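PDB 1RFZ: APC3568 protein from Geobacillus stearothermophilus, which is of unknown function but belongs to the PgpA family, whose members are generally assigned phosphatidylglycerophosphatase activity. Local coordinates for residues F7-L12 / V63-L68; V25-I30 / N53-I58. All coordinates share one frame; numbering follows the deposited sequence.

Contact 1 of 2, residues F7-L12 / V63-L68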
ATOM      1  N   PHE A   7      20.886 -10.805  16.309  1.00 60.45           N
ATOM      2  CA  PHE A   7      20.913 -12.257  16.166  1.00 55.14           C
ATOM      3  C   PHE A   7      19.523 -12.798  15.832  1.00 57.05           C
ATOM      4  O   PHE A   7      19.364 -13.609  14.920  1.00 55.48           O
ATOM      5  CB  PHE A   7      21.433 -12.939  17.442  1.00 46.41           C
ATOM      6  CG  PHE A   7      21.292 -14.444  17.419  1.00 39.22           C
ATOM      7  CD1 PHE A   7      22.108 -15.224  16.600  1.00 37.29           C
ATOM      8  CD2 PHE A   7      20.303 -15.071  18.156  1.00 35.92           C
ATOM      9  CE1 PHE A   7      21.944 -16.604  16.509  1.00 33.26           C
ATOM     10  CE2 PHE A   7      20.125 -16.444  18.077  1.00 35.41           C
ATOM     11  CZ  PHE A   7      20.952 -17.219  17.245  1.00 34.62           C
ATOM     12  N   ILE A   8      18.517 -12.342  16.568  1.00 57.39           N
ATOM     13  CA  ILE A   8      17.153 -12.786  16.330  1.00 57.57           C
ATOM     14  C   ILE A   8      16.637 -12.414  14.940  1.00 57.37           C
ATOM     15  O   ILE A   8      16.101 -13.259  14.225  1.00 61.36           O
ATOM     16  CB  ILE A   8      16.190 -12.202  17.384  1.00 57.80           C
ATOM     17  CG1 ILE A   8      16.638 -12.638  18.786  1.00 58.48           C
ATOM     18  CG2 ILE A   8      14.775 -12.672  17.105  1.00 55.09           C
ATOM     19  CD1 ILE A   8      15.715 -12.193  19.906  1.00 58.67           C
HETATM   20  N   MSE A   9      16.804 -11.154  14.551  1.00 57.73           N
HETATM   21  CA  MSE A   9      16.323 -10.692  13.254  1.00 59.41           C
HETATM   22  C   MSE A   9      17.068 -11.223  12.042  1.00 56.88           C
HETATM   23  O   MSE A   9      16.551 -11.165  10.934  1.00 59.15           O
HETATM   24  CB  MSE A   9      16.285  -9.160  13.208  1.00 64.72           C
HETATM   25  CG  MSE A   9      15.168  -8.539  14.059  1.00 70.23           C
HETATM   26 SE   MSE A   9      13.410  -9.376  13.832  1.00 80.80          SE
HETATM   27  CE  MSE A   9      13.344 -10.401  15.448  1.00 82.48           C
ATOM     28  N   ASN A  10      18.272 -11.751  12.246  1.00 55.09           N
ATOM     29  CA  ASN A  10      19.052 -12.304  11.146  1.00 51.38           C
ATOM     30  C   ASN A  10      18.956 -13.819  11.085  1.00 50.76           C
ATOM     31  O   ASN A  10      19.676 -14.455  10.310  1.00 49.08           O
ATOM     32  CB  ASN A  10      20.517 -11.923  11.276  1.00 51.04           C
ATOM     33  CG  ASN A  10      20.733 -10.432  11.243  1.00 52.65           C
ATOM     34  OD1 ASN A  10      19.847  -9.663  10.862  1.00 54.22           O
ATOM     35  ND2 ASN A  10      21.928 -10.006  11.639  1.00 56.73           N
ATOM     36  N   ASN A  11      18.075 -14.409  11.893  1.00 49.30           N
ATOM     37  CA  ASN A  11      17.947 -15.857  11.883  1.00 49.01           C
ATOM     38  C   ASN A  11      16.538 -16.405  11.799  1.00 48.97           C
ATOM     39  O   ASN A  11      16.211 -17.426  12.423  1.00 48.82           O
ATOM     40  CB  ASN A  11      18.690 -16.419  13.075  1.00 49.98           C
ATOM     41  CG  ASN A  11      20.174 -16.180  12.959  1.00 51.13           C
ATOM     42  OD1 ASN A  11      20.846 -16.776  12.112  1.00 47.67           O
ATOM     43  ND2 ASN A  11      20.696 -15.278  13.784  1.00 51.83           N
ATOM     44  N   LEU A  12      15.735 -15.742  10.964  1.00 48.66           N
ATOM     45  CA  LEU A  12      14.347 -16.100  10.751  1.00 48.66           C
ATOM     46  C   LEU A  12      14.096 -16.966   9.529  1.00 48.96           C
ATOM     47  O   LEU A  12      13.101 -17.684   9.489  1.00 50.35           O
ATOM     48  CB  LEU A  12      13.495 -14.836  10.635  1.00 51.15           C
ATOM     49  CG  LEU A  12      13.631 -13.767  11.725  1.00 51.70           C
ATOM     50  CD1 LEU A  12      12.578 -12.713  11.457  1.00 51.10           C
ATOM     51  CD2 LEU A  12      13.459 -14.356  13.129  1.00 49.80           C
ATOM     52  N   VAL A  63       9.380 -10.657   4.545  1.00 46.23           N
ATOM     53  CA  VAL A  63       8.592 -11.820   4.175  1.00 41.70           C
ATOM     54  C   VAL A  63       8.571 -12.859   5.278  1.00 45.98           C
ATOM     55  O   VAL A  63       7.592 -13.582   5.441  1.00 46.33           O
ATOM     56  CB  VAL A  63       9.163 -12.487   2.925  1.00 37.90           C
ATOM     57  CG1 VAL A  63       8.325 -13.709   2.543  1.00 35.73           C
ATOM     58  CG2 VAL A  63       9.218 -11.493   1.790  1.00 37.76           C
ATOM     59  N   GLN A  64       9.676 -12.977   6.003  1.00 48.96           N
ATOM     60  CA  GLN A  64       9.752 -13.931   7.095  1.00 49.65           C
ATOM     61  C   GLN A  64       8.770 -13.388   8.103  1.00 49.23           C
ATOM     62  O   GLN A  64       7.852 -14.078   8.536  1.00 47.79           O
ATOM     63  CB  GLN A  64      11.157 -13.942   7.715  1.00 51.93           C
ATOM     64  CG  GLN A  64      12.169 -14.893   7.087  1.00 52.69           C
ATOM     65  CD  GLN A  64      13.491 -14.204   6.752  1.00 53.72           C
ATOM     66  OE1 GLN A  64      13.954 -13.321   7.487  1.00 49.83           O
ATOM     67  NE2 GLN A  64      14.109 -14.616   5.640  1.00 51.74           N
ATOM     68  N   ASN A  65       8.983 -12.130   8.463  1.00 49.07           N
ATOM     69  CA  ASN A  65       8.132 -11.456   9.421  1.00 51.48           C
ATOM     70  C   ASN A  65       6.678 -11.730   9.082  1.00 53.85           C
ATOM     71  O   ASN A  65       5.830 -11.884   9.975  1.00 56.16           O
ATOM     72  CB  ASN A  65       8.400  -9.947   9.404  1.00 48.02           C
ATOM     73  CG  ASN A  65       9.638  -9.576  10.180  1.00 47.05           C
ATOM     74  OD1 ASN A  65      10.217 -10.414  10.868  1.00 48.42           O
ATOM     75  ND2 ASN A  65      10.046  -8.315  10.095  1.00 44.82           N
ATOM     76  N   ALA A  66       6.395 -11.800   7.783  1.00 55.06           N
ATOM     77  CA  ALA A  66       5.043 -12.053   7.318  1.00 55.48           C
ATOM     78  C   ALA A  66       4.719 -13.525   7.507  1.00 56.63           C
ATOM     79  O   ALA A  66       3.745 -13.866   8.167  1.00 56.26           O
ATOM     80  CB  ALA A  66       4.913 -11.664   5.860  1.00 55.43           C
ATOM     81  N   ILE A  67       5.551 -14.392   6.940  1.00 57.26           N
ATOM     82  CA  ILE A  67       5.332 -15.823   7.043  1.00 58.36           C
ATOM     83  C   ILE A  67       5.185 -16.289   8.484  1.00 60.43           C
ATOM     84  O   ILE A  67       4.348 -17.141   8.764  1.00 60.06           O
ATOM     85  CB  ILE A  67       6.482 -16.638   6.408  1.00 57.26           C
ATOM     86  CG1 ILE A  67       6.643 -16.274   4.940  1.00 55.09           C
ATOM     87  CG2 ILE A  67       6.204 -18.148   6.558  1.00 57.08           C
ATOM     88  CD1 ILE A  67       7.613 -17.182   4.235  1.00 52.83           C
ATOM     89  N   LEU A  68       5.992 -15.760   9.399  1.00 61.37           N
ATOM     90  CA  LEU A  68       5.877 -16.200  10.791  1.00 62.39           C
ATOM     91  C   LEU A  68       4.533 -15.814  11.391  1.00 61.60           C
ATOM     92  O   LEU A  68       3.762 -16.692  11.787  1.00 61.76           O
ATOM     93  CB  LEU A  68       7.024 -15.653  11.661  1.00 62.04           C
ATOM     94  CG  LEU A  68       8.434 -16.209  11.381  1.00 63.15           C
ATOM     95  CD1 LEU A  68       9.329 -15.922  12.563  1.00 61.76           C
ATOM     96  CD2 LEU A  68       8.387 -17.709  11.135  1.00 61.93           C
TER
HETATM   97  O   HOH W   1      16.298 -13.646   9.522  1.00 52.14           O
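Leu12 and Gln64 both set CG anti to their own carbonyl carbon (chi1 -51° and -88°), and each reaches across to the other from a CB that points at the opposing segment. Gln64 then bends at chi2, which carries its CD alongside CB and the carbonyl carbon of Leu12; its CG lies 3.7 Å from Leu12 C, and its OE1 comes to 3.5 Å from Leu12 CB. The two side chains cross obliquely, the aliphatic part of the glutamine against the root of the leucine. Further out, Leu12 CD1 meets the amide oxygen of Asn65, with OD1 at 3.3 Å, while CD2 faces Leu68 CD1 at 4.5 Å, a looser apolar contact.

No direct hydrogen bond joins the segments; a water does so instead. It accepts from Leu12 N at 2.6 Å and donates to Met9 O and to Gln64 OE1, the latter at 3.1 Å, and so bridges the turn after helix 2-9 to helix 61-76. The amide of Gln64 is held at both ends, OE1 by the water and NE2 by a probable hydrogen bond to Ile58 O, which would probably limit its rotation. A leucine in place of Gln64 would probably leave this water without its partner on helix 61-76 and Ile58 O without its side-chain donor.

The arrangement joins a peripheral N-terminal helix to the helical body through the turn that follows it. Helix 13-22 continues the packing along helix 61-76, with Glu13 and Ala16 against Gln64 and Trp19 against Leu68. A second subunit also packs on the contact, its Ile89 lying on Met9, a selenomethionine here, its Pro85 on Leu12 and its Tyr97 on Asn65.

Contact 2 of 2, residues V25-I30 / N53-I58. With SO4 (sulfate ion), chain E.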
ATOM      1  N   VAL A  25       3.450 -26.628   2.891  1.00 66.88           N
ATOM      2  CA  VAL A  25       4.033 -25.925   1.757  1.00 65.36           C
ATOM      3  C   VAL A  25       5.527 -26.142   1.514  1.00 66.41           C
ATOM      4  O   VAL A  25       6.362 -26.012   2.406  1.00 64.92           O
ATOM      5  CB  VAL A  25       3.732 -24.410   1.842  1.00 62.62           C
ATOM      6  CG1 VAL A  25       4.112 -23.741   0.530  1.00 61.31           C
ATOM      7  CG2 VAL A  25       2.232 -24.184   2.173  1.00 60.72           C
ATOM      8  N   THR A  26       5.828 -26.474   0.267  1.00 67.63           N
ATOM      9  CA  THR A  26       7.174 -26.744  -0.202  1.00 72.21           C
ATOM     10  C   THR A  26       7.629 -25.631  -1.111  1.00 72.08           C
ATOM     11  O   THR A  26       6.881 -25.225  -1.993  1.00 73.26           O
ATOM     12  CB  THR A  26       7.191 -28.021  -1.042  1.00 74.69           C
ATOM     13  OG1 THR A  26       7.083 -29.151  -0.180  1.00 80.86           O
ATOM     14  CG2 THR A  26       8.453 -28.116  -1.864  1.00 78.57           C
ATOM     15  N   VAL A  27       8.850 -25.147  -0.921  1.00 72.58           N
ATOM     16  CA  VAL A  27       9.386 -24.107  -1.798  1.00 68.35           C
ATOM     17  C   VAL A  27       9.094 -24.471  -3.250  1.00 70.65           C
ATOM     18  O   VAL A  27       8.857 -23.601  -4.080  1.00 74.35           O
ATOM     19  CB  VAL A  27      10.920 -23.969  -1.625  1.00 63.67           C
ATOM     20  CG1 VAL A  27      11.584 -23.553  -2.954  1.00 58.72           C
ATOM     21  CG2 VAL A  27      11.231 -22.959  -0.530  1.00 59.78           C
ATOM     22  N   GLU A  28       9.106 -25.770  -3.535  1.00 72.33           N
ATOM     23  CA  GLU A  28       8.864 -26.298  -4.875  1.00 79.90           C
ATOM     24  C   GLU A  28       7.432 -26.146  -5.393  1.00 75.32           C
ATOM     25  O   GLU A  28       7.215 -25.851  -6.564  1.00 78.25           O
ATOM     26  CB  GLU A  28       9.256 -27.782  -4.916  1.00 92.33           C
ATOM     27  CG  GLU A  28       8.956 -28.494  -6.222  1.00109.38           C
ATOM     28  CD  GLU A  28      10.216 -28.886  -6.974  1.00122.74           C
ATOM     29  OE1 GLU A  28      11.007 -29.696  -6.439  1.00134.44           O
ATOM     30  OE2 GLU A  28      10.419 -28.378  -8.096  1.00134.28           O
ATOM     31  N   LYS A  29       6.454 -26.383  -4.531  1.00 72.37           N
ATOM     32  CA  LYS A  29       5.064 -26.268  -4.953  1.00 68.67           C
ATOM     33  C   LYS A  29       4.705 -24.794  -5.164  1.00 65.44           C
ATOM     34  O   LYS A  29       3.787 -24.462  -5.931  1.00 61.63           O
ATOM     35  CB  LYS A  29       4.137 -26.943  -3.936  1.00 70.15           C
ATOM     36  CG  LYS A  29       4.216 -28.474  -4.009  1.00 71.65           C
ATOM     37  CD  LYS A  29       3.268 -29.179  -3.046  1.00 73.97           C
ATOM     38  CE  LYS A  29       3.697 -29.016  -1.598  1.00 76.93           C
ATOM     39  NZ  LYS A  29       2.870 -29.879  -0.700  1.00 79.47           N
ATOM     40  N   ILE A  30       5.452 -23.915  -4.489  1.00 60.25           N
ATOM     41  CA  ILE A  30       5.288 -22.475  -4.626  1.00 54.32           C
ATOM     42  C   ILE A  30       5.889 -22.143  -5.990  1.00 56.35           C
ATOM     43  O   ILE A  30       5.284 -21.434  -6.799  1.00 54.70           O
ATOM     44  CB  ILE A  30       6.072 -21.717  -3.561  1.00 47.82           C
ATOM     45  CG1 ILE A  30       5.610 -22.136  -2.170  1.00 44.51           C
ATOM     46  CG2 ILE A  30       5.853 -20.212  -3.736  1.00 49.74           C
ATOM     47  CD1 ILE A  30       6.188 -21.250  -1.064  1.00 39.34           C
ATOM     48  N   ASN A  53      14.060 -17.897  -7.518  1.00 51.37           N
ATOM     49  CA  ASN A  53      13.255 -16.730  -7.193  1.00 47.93           C
ATOM     50  C   ASN A  53      12.454 -16.948  -5.902  1.00 47.32           C
ATOM     51  O   ASN A  53      12.512 -16.129  -4.975  1.00 46.34           O
ATOM     52  CB  ASN A  53      12.327 -16.426  -8.375  1.00 47.73           C
ATOM     53  CG  ASN A  53      13.031 -15.644  -9.477  1.00 46.33           C
ATOM     54  OD1 ASN A  53      13.419 -14.485  -9.273  1.00 43.93           O
ATOM     55  ND2 ASN A  53      13.209 -16.272 -10.645  1.00 42.82           N
ATOM     56  N   VAL A  54      11.705 -18.047  -5.834  1.00 46.10           N
ATOM     57  CA  VAL A  54      10.958 -18.334  -4.619  1.00 48.36           C
ATOM     58  C   VAL A  54      11.905 -18.250  -3.393  1.00 52.26           C
ATOM     59  O   VAL A  54      11.559 -17.668  -2.358  1.00 50.35           O
ATOM     60  CB  VAL A  54      10.300 -19.730  -4.695  1.00 46.22           C
ATOM     61  CG1 VAL A  54       9.359 -19.940  -3.508  1.00 44.09           C
ATOM     62  CG2 VAL A  54       9.528 -19.852  -5.985  1.00 42.92           C
ATOM     63  N   ASN A  55      13.107 -18.811  -3.517  1.00 56.26           N
ATOM     64  CA  ASN A  55      14.057 -18.767  -2.417  1.00 60.42           C
ATOM     65  C   ASN A  55      14.447 -17.330  -2.153  1.00 62.64           C
ATOM     66  O   ASN A  55      14.641 -16.911  -1.004  1.00 64.01           O
ATOM     67  CB  ASN A  55      15.309 -19.576  -2.750  1.00 62.72           C
ATOM     68  CG  ASN A  55      15.066 -21.076  -2.717  1.00 62.92           C
ATOM     69  OD1 ASN A  55      14.470 -21.602  -1.776  1.00 64.70           O
ATOM     70  ND2 ASN A  55      15.546 -21.774  -3.739  1.00 65.08           N
ATOM     71  N   ARG A  56      14.551 -16.565  -3.231  1.00 65.01           N
ATOM     72  CA  ARG A  56      14.939 -15.171  -3.125  1.00 69.27           C
ATOM     73  C   ARG A  56      13.982 -14.361  -2.264  1.00 65.52           C
ATOM     74  O   ARG A  56      14.411 -13.608  -1.391  1.00 67.42           O
ATOM     75  CB  ARG A  56      15.042 -14.554  -4.511  1.00 77.97           C
ATOM     76  CG  ARG A  56      16.192 -13.607  -4.605  1.00 88.84           C
ATOM     77  CD  ARG A  56      17.470 -14.334  -4.290  1.00100.32           C
ATOM     78  NE  ARG A  56      18.548 -13.399  -4.015  1.00112.20           N
ATOM     79  CZ  ARG A  56      19.792 -13.763  -3.736  1.00117.84           C
ATOM     80  NH1 ARG A  56      20.109 -15.052  -3.699  1.00120.79           N
ATOM     81  NH2 ARG A  56      20.713 -12.838  -3.491  1.00120.32           N
ATOM     82  N   VAL A  57      12.686 -14.511  -2.519  1.00 60.30           N
ATOM     83  CA  VAL A  57      11.670 -13.805  -1.751  1.00 55.07           C
ATOM     84  C   VAL A  57      11.695 -14.224  -0.269  1.00 53.39           C
ATOM     85  O   VAL A  57      11.592 -13.387   0.640  1.00 49.62           O
ATOM     86  CB  VAL A  57      10.269 -14.087  -2.338  1.00 54.72           C
ATOM     87  CG1 VAL A  57       9.174 -13.690  -1.348  1.00 51.75           C
ATOM     88  CG2 VAL A  57      10.101 -13.325  -3.620  1.00 53.11           C
ATOM     89  N   ILE A  58      11.838 -15.524  -0.041  1.00 51.44           N
ATOM     90  CA  ILE A  58      11.847 -16.063   1.304  1.00 49.54           C
ATOM     91  C   ILE A  58      13.054 -15.604   2.122  1.00 50.24           C
ATOM     92  O   ILE A  58      12.977 -15.498   3.353  1.00 52.05           O
ATOM     93  CB  ILE A  58      11.722 -17.601   1.242  1.00 46.86           C
ATOM     94  CG1 ILE A  58      10.265 -17.958   0.900  1.00 45.28           C
ATOM     95  CG2 ILE A  58      12.114 -18.235   2.564  1.00 46.07           C
ATOM     96  CD1 ILE A  58      10.031 -19.382   0.424  1.00 40.90           C
TER
HETATM   97  S   SO4 E 401      17.505  -9.827  -4.910  1.00 68.75           S
HETATM   98  O1  SO4 E 401      17.080  -8.781  -5.876  1.00 66.41           O
HETATM   99  O2  SO4 E 401      18.112 -10.950  -5.662  1.00 65.60           O
HETATM  100  O3  SO4 E 401      16.356 -10.304  -4.104  1.00 66.18           O
HETATM  101  O4  SO4 E 401      18.511  -9.281  -3.969  1.00 68.36           O
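Val27 and Asn55 cross at about a right angle, the two methyls of the valine lying beside the amide oxygen: CG1 and CG2 are each 3.7 Å from Asn55 OD1. That oxygen is already engaged, since it accepts a hydrogen bond from Arg17 of helix 13-22, and the valine packs against a polar group whose need is met. The CG2 methyl of Val27 also faces the end of Ile58, whose CD1 is 3.9 Å away.

One turn further along helix 27-38, Ile30 meets Val54 with its CG2 branch. Val54 CG1, anti to its backbone N (chi1 -172°), is the methyl that reaches over, and it lies 3.5 Å from Ile30 CG2. The same methyl also lies against the carbonyl of Val27, with 3.7 Å from CG1 to Val27 O.

This is helix-to-helix packing in an all-helical fold: the first turn of helix 27-38 rests on the last turns of helix 47-58, without any hydrogen bond between the segments. Val27 and Ile58 also touch Arg17, whereas Ile30 leans on Ile129 of helix 129-134.

Arg56 takes no part in this packing. A bend at chi2 (59°) sets its CD beside a sulfate, and NE donates to O2 of the ion at 3.0 Å; the sulfate, probably from the crystallisation liquor, takes a further hydrogen bond from Arg159 of helix 145-163.

Contact 2 is nested inside the loop closed by contact 1 in this all-helical fold: along the chain the order is 7-12, 25-30, 53-58, 63-68, and the two centres are 15 Å apart. Their second segments belong to consecutive helices, 47-58 and 61-76, and meet directly, through the Gln64 to Ile58 bond and through Val63, which packs on Val57. Helix 13-22 touches both contacts. Contact 2 is the nearer to the centre of the chain and is touched by no other subunit, whereas contact 1 is also covered by a neighbouring subunit, so this side of the fold also takes part in a subunit interface.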